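Local structure of beta-glucosidase (Pseudoalteromonas sp., 3F95) at residues H132-C140 and P174-C183; R93-L104 and D116-M126. The protein is the extra C-terminal beta-sandwich domain of an exo-1,3/1,4-beta-glucanase, an enzyme that probably removes glucose units from the ends of beta-glucans. All coordinates share one frame; numbering follows the deposited sequence.

Contact 1: residues H132-C140 and P174-C183; sequences HTLAIPLHC and PSDDSISLTC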
loop_
_atom_site.group_PDB
_atom_site.type_symbol
_atom_site.label_atom_id
_atom_site.label_comp_id
_atom_site.label_asym_id
_atom_site.label_seq_id
_atom_site.Cartn_x
_atom_site.Cartn_y
_atom_site.Cartn_z
ATOM N N HIS A 132 9.061 -0.771 9.291
ATOM C CA HIS A 132 9.830 -1.844 8.630
ATOM C C HIS A 132 9.788 -1.680 7.120
ATOM O O HIS A 132 8.770 -1.248 6.556
ATOM C CB HIS A 132 9.292 -3.225 8.978
ATOM C CG HIS A 132 9.244 -3.463 10.453
ATOM N ND1 HIS A 132 10.362 -3.812 11.179
ATOM C CD2 HIS A 132 8.238 -3.330 11.345
ATOM C CE1 HIS A 132 10.038 -3.906 12.459
ATOM N NE2 HIS A 132 8.755 -3.615 12.588
ATOM N N THR A 133 10.892 -2.006 6.467
ATOM C CA THR A 133 10.927 -2.022 5.021
ATOM C C THR A 133 10.519 -3.418 4.545
ATOM O O THR A 133 11.171 -4.421 4.866
ATOM C CB THR A 133 12.327 -1.671 4.485
ATOM O OG1 THR A 133 12.725 -0.422 5.039
ATOM C CG2 THR A 133 12.294 -1.557 2.977
ATOM N N LEU A 134 9.421 -3.474 3.793
ATOM C CA LEU A 134 8.868 -4.742 3.315
ATOM C C LEU A 134 9.131 -4.882 1.815
ATOM O O LEU A 134 8.856 -3.944 1.035
ATOM C CB LEU A 134 7.355 -4.789 3.600
ATOM C CG LEU A 134 6.879 -4.613 5.047
ATOM C CD1 LEU A 134 5.336 -4.664 5.110
ATOM C CD2 LEU A 134 7.508 -5.727 5.958
ATOM N N ALA A 135 9.704 -6.016 1.409
ATOM C CA ALA A 135 9.896 -6.321 -0.004
ATOM C C ALA A 135 8.926 -7.429 -0.416
ATOM O O ALA A 135 8.890 -8.497 0.182
ATOM C CB ALA A 135 11.382 -6.693 -0.325
ATOM N N ILE A 136 8.081 -7.139 -1.397
ATOM C CA ILE A 136 7.027 -8.084 -1.769
ATOM C C ILE A 136 7.257 -8.669 -3.162
ATOM O O ILE A 136 7.023 -7.993 -4.169
ATOM C CB ILE A 136 5.610 -7.445 -1.682
ATOM C CG1 ILE A 136 5.385 -6.894 -0.265
ATOM C CG2 ILE A 136 4.569 -8.481 -2.047
ATOM C CD1 ILE A 136 4.176 -5.976 -0.118
ATOM N N PRO A 137 7.725 -9.930 -3.223
ATOM C CA PRO A 137 7.975 -10.506 -4.548
ATOM C C PRO A 137 6.664 -10.536 -5.320
ATOM O O PRO A 137 5.624 -10.909 -4.767
ATOM C CB PRO A 137 8.489 -11.914 -4.261
ATOM C CG PRO A 137 8.256 -12.158 -2.768
ATOM C CD PRO A 137 8.047 -10.839 -2.107
ATOM N N LEU A 138 6.709 -10.094 -6.570
ATOM C CA LEU A 138 5.484 -9.986 -7.371
ATOM C C LEU A 138 5.016 -11.333 -7.907
ATOM O O LEU A 138 3.832 -11.529 -8.196
ATOM C CB LEU A 138 5.669 -8.967 -8.503
ATOM C CG LEU A 138 5.952 -7.525 -8.032
ATOM C CD1 LEU A 138 6.083 -6.568 -9.211
ATOM C CD2 LEU A 138 4.876 -7.023 -7.046
ATOM N N HIS A 139 5.943 -12.270 -8.028
ATOM C CA HIS A 139 5.572 -13.563 -8.579
ATOM C C HIS A 139 5.964 -14.751 -7.711
ATOM O O HIS A 139 7.103 -14.875 -7.274
ATOM C CB HIS A 139 6.070 -13.680 -10.006
ATOM C CG HIS A 139 5.371 -12.746 -10.949
ATOM N ND1 HIS A 139 5.845 -11.483 -11.233
ATOM C CD2 HIS A 139 4.215 -12.876 -11.641
ATOM C CE1 HIS A 139 5.028 -10.884 -12.078
ATOM N NE2 HIS A 139 4.031 -11.706 -12.341
ATOM N N CYS A 140 4.983 -15.595 -7.449
ATOM C CA CYS A 140 5.176 -16.794 -6.660
ATOM C C CYS A 140 5.656 -17.974 -7.508
ATOM O O CYS A 140 6.839 -18.324 -7.474
ATOM C CB CYS A 140 3.885 -17.120 -5.918
ATOM S SG CYS A 140 3.581 -15.896 -4.602
ATOM N N PRO A 174 15.405 -6.022 -3.625
ATOM C CA PRO A 174 15.034 -5.574 -2.292
ATOM C C PRO A 174 16.216 -4.915 -1.574
ATOM O O PRO A 174 17.361 -5.396 -1.674
ATOM C CB PRO A 174 14.619 -6.871 -1.589
ATOM C CG PRO A 174 15.130 -7.981 -2.416
ATOM C CD PRO A 174 15.152 -7.460 -3.807
ATOM N N SER A 175 15.948 -3.811 -0.884
ATOM C CA SER A 175 16.986 -3.113 -0.129
ATOM C C SER A 175 17.599 -4.085 0.878
ATOM O O SER A 175 16.982 -5.091 1.233
ATOM C CB SER A 175 16.402 -1.913 0.610
ATOM O OG SER A 175 15.570 -2.345 1.672
ATOM N N ASP A 176 18.806 -3.774 1.340
ATOM C CA ASP A 176 19.482 -4.626 2.320
ATOM C C ASP A 176 18.679 -4.839 3.598
ATOM O O ASP A 176 18.587 -5.965 4.093
ATOM C CB ASP A 176 20.865 -4.052 2.673
ATOM C CG ASP A 176 21.875 -4.225 1.553
ATOM O OD1 ASP A 176 21.532 -4.824 0.502
ATOM O OD2 ASP A 176 23.025 -3.755 1.740
ATOM N N ASP A 177 18.080 -3.785 4.133
ATOM C CA ASP A 177 17.439 -4.013 5.431
ATOM C C ASP A 177 15.972 -4.444 5.312
ATOM O O ASP A 177 15.247 -4.529 6.304
ATOM C CB ASP A 177 17.683 -2.855 6.409
ATOM C CG ASP A 177 19.039 -2.959 7.113
ATOM O OD1 ASP A 177 19.277 -2.158 8.042
ATOM O OD2 ASP A 177 19.870 -3.835 6.751
ATOM N N SER A 178 15.581 -4.822 4.099
ATOM C CA SER A 178 14.201 -5.238 3.848
ATOM C C SER A 178 13.863 -6.637 4.365
ATOM O O SER A 178 14.735 -7.511 4.476
ATOM C CB SER A 178 13.871 -5.124 2.364
ATOM O OG SER A 178 14.502 -6.149 1.617
ATOM N N ILE A 179 12.588 -6.822 4.681
ATOM C CA ILE A 179 12.012 -8.103 5.059
ATOM C C ILE A 179 11.116 -8.543 3.898
ATOM O O ILE A 179 10.196 -7.814 3.516
ATOM C CB ILE A 179 11.186 -7.948 6.352
ATOM C CG1 ILE A 179 12.038 -7.296 7.463
ATOM C CG2 ILE A 179 10.536 -9.293 6.788
ATOM C CD1 ILE A 179 11.227 -6.953 8.749
ATOM N N SER A 180 11.408 -9.706 3.314
ATOM C CA SER A 180 10.641 -10.196 2.182
ATOM C C SER A 180 9.366 -10.922 2.633
ATOM O O SER A 180 9.418 -11.893 3.417
ATOM C CB SER A 180 11.522 -11.074 1.275
ATOM O OG SER A 180 10.787 -11.576 0.162
ATOM N N LEU A 181 8.218 -10.439 2.149
ATOM C CA LEU A 181 6.951 -11.143 2.342
ATOM C C LEU A 181 6.839 -12.221 1.276
ATOM O O LEU A 181 6.127 -12.090 0.283
ATOM C CB LEU A 181 5.739 -10.189 2.305
ATOM C CG LEU A 181 5.766 -9.046 3.325
ATOM C CD1 LEU A 181 4.408 -8.335 3.270
ATOM C CD2 LEU A 181 6.062 -9.594 4.734
ATOM N N THR A 182 7.569 -13.302 1.504
ATOM C CA THR A 182 7.657 -14.408 0.566
ATOM C C THR A 182 6.316 -15.133 0.450
ATOM O O THR A 182 5.437 -14.963 1.281
ATOM C CB THR A 182 8.778 -15.400 1.017
ATOM O OG1 THR A 182 8.427 -15.943 2.291
ATOM C CG2 THR A 182 10.111 -14.671 1.142
ATOM N N CYS A 183 6.175 -15.927 -0.606
ATOM C CA CYS A 183 4.945 -16.630 -0.923
ATOM C C CYS A 183 4.621 -17.738 0.071
ATOM O O CYS A 183 5.533 -18.393 0.596
ATOM C CB CYS A 183 5.063 -17.197 -2.334
ATOM S SG CYS A 183 5.334 -15.891 -3.590
HETATM O O HOH W 1 13.150 -3.180 7.657
#
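Ala-135 is the small bump at the middle of this contact. Its CB points into the notch between Pro-174 CB and Ser-178 OG, and it presses on Pro-174 CB at 3.5 Å, tighter than a usual carbon contact. Thr-133, on the same side of the strand, rests its CG2 against Ser-175 OG and Ser-178 CB. The type I turn from Ser-175 to Ser-178 shapes this hollow. Ser-178 OG stands between its backbone N and carbonyl carbon (chi1 73°), which turns it back to Ser-175 O at 2.7 Å; Ser-178 N bonds there too. On the Leu-134 side, Leu-181 lies beside Ile-136, pointing the same way, with Leu-181 CD1 3.9 Å from Ile-136 CG1. Pro-137 sets its CD against Leu-181 O and Ser-180 OG.

Ile-179 N bonds to Thr-133 O, Ala-135 N to Ile-179 O and Leu-181 N to Ala-135 O, each at 2.8 Å. Residues 179-180 add a short parallel strand to the mixed sheet of the beta-sandwich, beside 132-137, whose other neighbour is strand 87-94. A water joins Thr-133 N to Asp-177 O before this pairing. Beyond it, Arg-115 NH1 bonds to both Pro-137 O and Leu-181 O.

The Cys-140 to Cys-183 disulfide closes the far end (SG to SG 2.0 Å, chi3 -90°). The chemistry implies a C-terminal tail fixed twice, by strand pairing and by a covalent link.

Contact 2: residues R93-L104 and D116-M126; sequences RIDKAPEQGANL and DIDFSSFSQLM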
loop_
_atom_site.group_PDB
_atom_site.type_symbol
_atom_site.label_atom_id
_atom_site.label_comp_id
_atom_site.label_asym_id
_atom_site.label_seq_id
_atom_site.Cartn_x
_atom_site.Cartn_y
_atom_site.Cartn_z
ATOM N N ARG A 93 4.379 0.977 8.944
ATOM C CA ARG A 93 4.333 0.871 10.395
ATOM C C ARG A 93 2.872 0.571 10.743
ATOM O O ARG A 93 1.969 1.291 10.292
ATOM C CB ARG A 93 4.754 2.201 11.022
ATOM C CG ARG A 93 4.630 2.264 12.537
ATOM C CD ARG A 93 5.064 3.633 13.068
ATOM N NE ARG A 93 4.120 4.662 12.615
ATOM C CZ ARG A 93 4.296 5.978 12.709
ATOM N NH1 ARG A 93 5.400 6.483 13.248
ATOM N NH2 ARG A 93 3.353 6.799 12.254
ATOM N N ILE A 94 2.618 -0.478 11.512
ATOM C CA ILE A 94 1.237 -0.772 11.897
ATOM C C ILE A 94 1.096 -0.386 13.357
ATOM O O ILE A 94 1.562 -1.114 14.237
ATOM C CB ILE A 94 0.875 -2.248 11.654
ATOM C CG1 ILE A 94 1.094 -2.593 10.164
ATOM C CG2 ILE A 94 -0.603 -2.553 12.109
ATOM C CD1 ILE A 94 0.750 -4.064 9.845
ATOM N N ASP A 95 0.491 0.775 13.610
ATOM C CA ASP A 95 0.340 1.229 14.998
ATOM C C ASP A 95 -0.892 0.682 15.711
ATOM O O ASP A 95 -0.917 0.602 16.935
ATOM C CB ASP A 95 0.429 2.738 15.102
ATOM C CG ASP A 95 -0.613 3.421 14.273
ATOM O OD1 ASP A 95 -0.584 3.268 13.031
ATOM O OD2 ASP A 95 -1.455 4.122 14.861
ATOM N N LYS A 96 -1.897 0.257 14.955
ATOM C CA LYS A 96 -2.959 -0.534 15.566
ATOM C C LYS A 96 -3.331 -1.677 14.655
ATOM O O LYS A 96 -3.859 -1.453 13.564
ATOM C CB LYS A 96 -4.187 0.322 15.917
ATOM C CG LYS A 96 -5.320 -0.498 16.552
ATOM C CD LYS A 96 -6.528 0.348 16.939
ATOM C CE LYS A 96 -7.315 0.796 15.724
ATOM N NZ LYS A 96 -8.665 1.334 16.067
ATOM N N ALA A 97 -3.019 -2.903 15.100
ATOM C CA ALA A 97 -3.318 -4.123 14.331
ATOM C C ALA A 97 -4.820 -4.314 14.150
ATOM O O ALA A 97 -5.625 -3.856 14.976
ATOM C CB ALA A 97 -2.666 -5.390 14.983
ATOM N N PRO A 98 -5.214 -4.920 13.025
ATOM C CA PRO A 98 -6.651 -5.044 12.752
ATOM C C PRO A 98 -7.275 -6.101 13.635
ATOM O O PRO A 98 -6.824 -7.245 13.639
ATOM C CB PRO A 98 -6.712 -5.455 11.288
ATOM C CG PRO A 98 -5.333 -6.010 10.951
ATOM C CD PRO A 98 -4.359 -5.457 11.955
ATOM N N GLU A 99 -8.307 -5.729 14.375
ATOM C CA GLU A 99 -8.955 -6.720 15.239
ATOM C C GLU A 99 -9.643 -7.849 14.455
ATOM O O GLU A 99 -9.608 -9.021 14.878
ATOM C CB GLU A 99 -9.920 -6.036 16.181
ATOM C CG GLU A 99 -10.228 -6.875 17.383
ATOM C CD GLU A 99 -10.913 -6.077 18.451
ATOM O OE1 GLU A 99 -10.510 -4.901 18.648
ATOM O OE2 GLU A 99 -11.846 -6.629 19.086
ATOM N N GLN A 100 -10.240 -7.511 13.313
ATOM C CA GLN A 100 -10.915 -8.510 12.475
ATOM C C GLN A 100 -10.236 -8.760 11.130
ATOM O O GLN A 100 -10.844 -9.276 10.188
ATOM C CB GLN A 100 -12.397 -8.150 12.277
ATOM C CG GLN A 100 -13.173 -8.208 13.577
ATOM C CD GLN A 100 -14.519 -7.499 13.526
ATOM O OE1 GLN A 100 -14.857 -6.817 12.547
ATOM N NE2 GLN A 100 -15.297 -7.644 14.605
ATOM N N GLY A 101 -8.980 -8.366 11.047
ATOM C CA GLY A 101 -8.128 -8.738 9.950
ATOM C C GLY A 101 -8.065 -7.667 8.877
ATOM O O GLY A 101 -8.846 -6.712 8.874
ATOM N N ALA A 102 -7.144 -7.873 7.947
ATOM C CA ALA A 102 -6.916 -6.971 6.823
ATOM C C ALA A 102 -6.224 -7.729 5.706
ATOM O O ALA A 102 -5.519 -8.702 5.965
ATOM C CB ALA A 102 -6.058 -5.779 7.264
ATOM N N ASN A 103 -6.429 -7.263 4.474
ATOM C CA ASN A 103 -5.910 -7.876 3.258
ATOM C C ASN A 103 -4.987 -6.879 2.598
ATOM O O ASN A 103 -5.347 -5.705 2.439
ATOM C CB ASN A 103 -7.084 -8.165 2.311
ATOM C CG ASN A 103 -6.710 -9.010 1.098
ATOM O OD1 ASN A 103 -7.465 -9.030 0.116
ATOM N ND2 ASN A 103 -5.599 -9.745 1.166
ATOM N N LEU A 104 -3.789 -7.331 2.245
ATOM C CA LEU A 104 -2.871 -6.541 1.421
ATOM C C LEU A 104 -2.781 -7.143 0.022
ATOM O O LEU A 104 -2.265 -8.248 -0.148
ATOM C CB LEU A 104 -1.471 -6.482 2.078
ATOM C CG LEU A 104 -0.327 -5.973 1.198
ATOM C CD1 LEU A 104 -0.600 -4.508 0.737
ATOM C CD2 LEU A 104 1.025 -6.089 1.948
ATOM N N ASP A 116 -1.853 -11.665 -2.903
ATOM C CA ASP A 116 -2.968 -11.485 -1.997
ATOM C C ASP A 116 -2.511 -11.978 -0.618
ATOM O O ASP A 116 -2.373 -13.191 -0.401
ATOM C CB ASP A 116 -4.172 -12.276 -2.518
ATOM C CG ASP A 116 -5.472 -11.915 -1.812
ATOM O OD1 ASP A 116 -6.530 -11.876 -2.497
ATOM O OD2 ASP A 116 -5.460 -11.678 -0.588
ATOM N N ILE A 117 -2.227 -11.048 0.298
ATOM C CA ILE A 117 -1.536 -11.403 1.544
ATOM C C ILE A 117 -2.412 -11.011 2.717
ATOM O O ILE A 117 -2.732 -9.840 2.852
ATOM C CB ILE A 117 -0.162 -10.641 1.653
ATOM C CG1 ILE A 117 0.772 -11.052 0.502
ATOM C CG2 ILE A 117 0.472 -10.800 3.082
ATOM C CD1 ILE A 117 1.957 -10.118 0.284
ATOM N N ASP A 118 -2.775 -11.966 3.586
ATOM C CA ASP A 118 -3.476 -11.601 4.824
ATOM C C ASP A 118 -2.519 -10.916 5.810
ATOM O O ASP A 118 -1.325 -11.306 5.929
ATOM C CB ASP A 118 -4.084 -12.826 5.505
ATOM C CG ASP A 118 -5.046 -13.567 4.611
ATOM O OD1 ASP A 118 -5.897 -12.908 3.956
ATOM O OD2 ASP A 118 -4.937 -14.806 4.577
ATOM N N PHE A 119 -3.019 -9.924 6.534
ATOM C CA PHE A 119 -2.160 -9.289 7.546
ATOM C C PHE A 119 -1.631 -10.285 8.579
ATOM O O PHE A 119 -0.530 -10.101 9.099
ATOM C CB PHE A 119 -2.840 -8.089 8.221
ATOM C CG PHE A 119 -2.615 -6.777 7.473
ATOM C CD1 PHE A 119 -2.892 -6.670 6.108
ATOM C CD2 PHE A 119 -2.107 -5.665 8.128
ATOM C CE1 PHE A 119 -2.666 -5.451 5.410
ATOM C CE2 PHE A 119 -1.891 -4.444 7.434
ATOM C CZ PHE A 119 -2.167 -4.360 6.076
ATOM N N SER A 120 -2.401 -11.331 8.861
ATOM C CA SER A 120 -1.964 -12.352 9.836
ATOM C C SER A 120 -0.621 -12.976 9.447
ATOM O O SER A 120 0.138 -13.401 10.316
ATOM C CB SER A 120 -3.036 -13.439 9.982
ATOM O OG SER A 120 -3.282 -14.062 8.739
ATOM N N SER A 121 -0.343 -13.043 8.151
ATOM C CA SER A 121 0.882 -13.666 7.636
ATOM C C SER A 121 2.166 -12.934 8.020
ATOM O O SER A 121 3.233 -13.541 7.982
ATOM C CB SER A 121 0.835 -13.834 6.120
ATOM O OG SER A 121 1.006 -12.588 5.456
ATOM N N PHE A 122 2.071 -11.634 8.315
ATOM C CA PHE A 122 3.249 -10.872 8.759
ATOM C C PHE A 122 3.002 -10.021 9.996
ATOM O O PHE A 122 3.773 -9.098 10.275
ATOM C CB PHE A 122 3.876 -10.040 7.604
ATOM C CG PHE A 122 2.961 -8.938 7.041
ATOM C CD1 PHE A 122 3.287 -7.596 7.222
ATOM C CD2 PHE A 122 1.808 -9.263 6.317
ATOM C CE1 PHE A 122 2.470 -6.559 6.686
ATOM C CE2 PHE A 122 0.971 -8.252 5.802
ATOM C CZ PHE A 122 1.316 -6.904 5.981
ATOM N N SER A 123 1.949 -10.336 10.742
ATOM C CA SER A 123 1.555 -9.488 11.880
ATOM C C SER A 123 2.617 -9.487 12.986
ATOM O O SER A 123 2.873 -8.455 13.596
ATOM C CB SER A 123 0.188 -9.885 12.444
ATOM O OG SER A 123 0.219 -11.241 12.857
ATOM N N GLN A 124 3.260 -10.637 13.218
ATOM C CA GLN A 124 4.222 -10.711 14.311
ATOM C C GLN A 124 5.420 -9.835 14.024
ATOM O O GLN A 124 5.849 -9.096 14.886
ATOM C CB GLN A 124 4.603 -12.151 14.648
ATOM C CG GLN A 124 3.523 -12.880 15.440
ATOM C CD GLN A 124 3.480 -12.487 16.920
ATOM O OE1 GLN A 124 3.056 -11.377 17.284
ATOM N NE2 GLN A 124 3.920 -13.410 17.787
ATOM N N LEU A 125 5.934 -9.875 12.800
ATOM C CA LEU A 125 7.088 -9.039 12.485
ATOM C C LEU A 125 6.793 -7.526 12.545
ATOM O O LEU A 125 7.709 -6.721 12.720
ATOM C CB LEU A 125 7.719 -9.465 11.160
ATOM C CG LEU A 125 7.016 -9.358 9.816
ATOM C CD1 LEU A 125 7.283 -7.986 9.174
ATOM C CD2 LEU A 125 7.527 -10.478 8.918
ATOM N N MET A 126 5.511 -7.157 12.418
ATOM C CA MET A 126 5.059 -5.771 12.532
ATOM C C MET A 126 4.641 -5.341 13.964
ATOM O O MET A 126 4.353 -4.166 14.220
ATOM C CB MET A 126 3.868 -5.543 11.582
ATOM C CG MET A 126 4.171 -5.827 10.086
ATOM S SD MET A 126 5.552 -4.892 9.398
ATOM C CE MET A 126 4.874 -3.235 9.302
HETATM O O HOH W 2 4.781 -2.066 12.577
#
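Phe-119 fills the angle between Ile-94 and the start of strand 102-108. Its ring takes Ala-102 CB over one face in a CH-pi contact, 3.7 Å from the ring centroid. Phe-122 CZ sits over the centre of the opposite face. Ile-94 CD1 reaches Phe-119 CE2 at 3.6 Å, and Leu-104 CB meets CE1. The ring is thus held on both faces, by Ala-102 and Phe-122, and Ile-94 and Leu-104 approach it obliquely.

Phe-122 comes from the next turn of the chain. Its CG stands between the backbone N and the carbonyl carbon (chi1 64°), which carries the ring back toward Phe-119. Its CZ also touches Leu-104 CD2, with the two side chains nearly at right angles. Met-126 is bent at chi2 and chi3 (-56° and -72°). The bends bring CE back to 3.9 Å from Ile-94 CG1, while its CG packs on Ile-94 CD1. A water bridges Ile-94 N and Met-126 O.

Strands 102-104 and 116-118 pair antiparallel in a beta hairpin. Leu-104 and Ile-117 form the hydrogen-bonded pair, with Leu-104 N to Ile-117 O and Ile-117 N to Leu-104 O both 2.8 Å. Phe-119 N extends the pairing to Ala-102 O. On the other face, Asn-103 ND2 gives a short bond of 2.6 Å to Asp-116 OD2, which it meets from above the carboxylate plane. It also bonds weakly to Ile-117 O.

The chemistry divides the hairpin. Its Leu-104 and Ile-117 side chains face the apolar interior, where both touch Ile-136, whereas an amide and a carboxylate link the strands on its Asn-103 side.

The two contacts lie in series along the chain, with contact 2 complete before contact 1 begins. Their centres are about 15 Å apart. The short, weakly bonded helix about 123-126 is followed by strand 132-137. Both contacts reach the mixed sheet, where strands 87-94 and 132-137 are neighbours. Contact 2 also includes the hairpin 102-108 and 113-118 of the antiparallel sheet, so it spans the two sheets of the sandwich. The contacts touch directly: Leu-181 CD2 lies 3.6 Å from Phe-122 CB, and Ile-136 CD1 lies 3.8 Å from Leu-104 CD2. Through Leu-181 the C-terminal tail reaches Phe-122, and through Ile-136 strand 132-137 reaches Leu-104 of the other sheet.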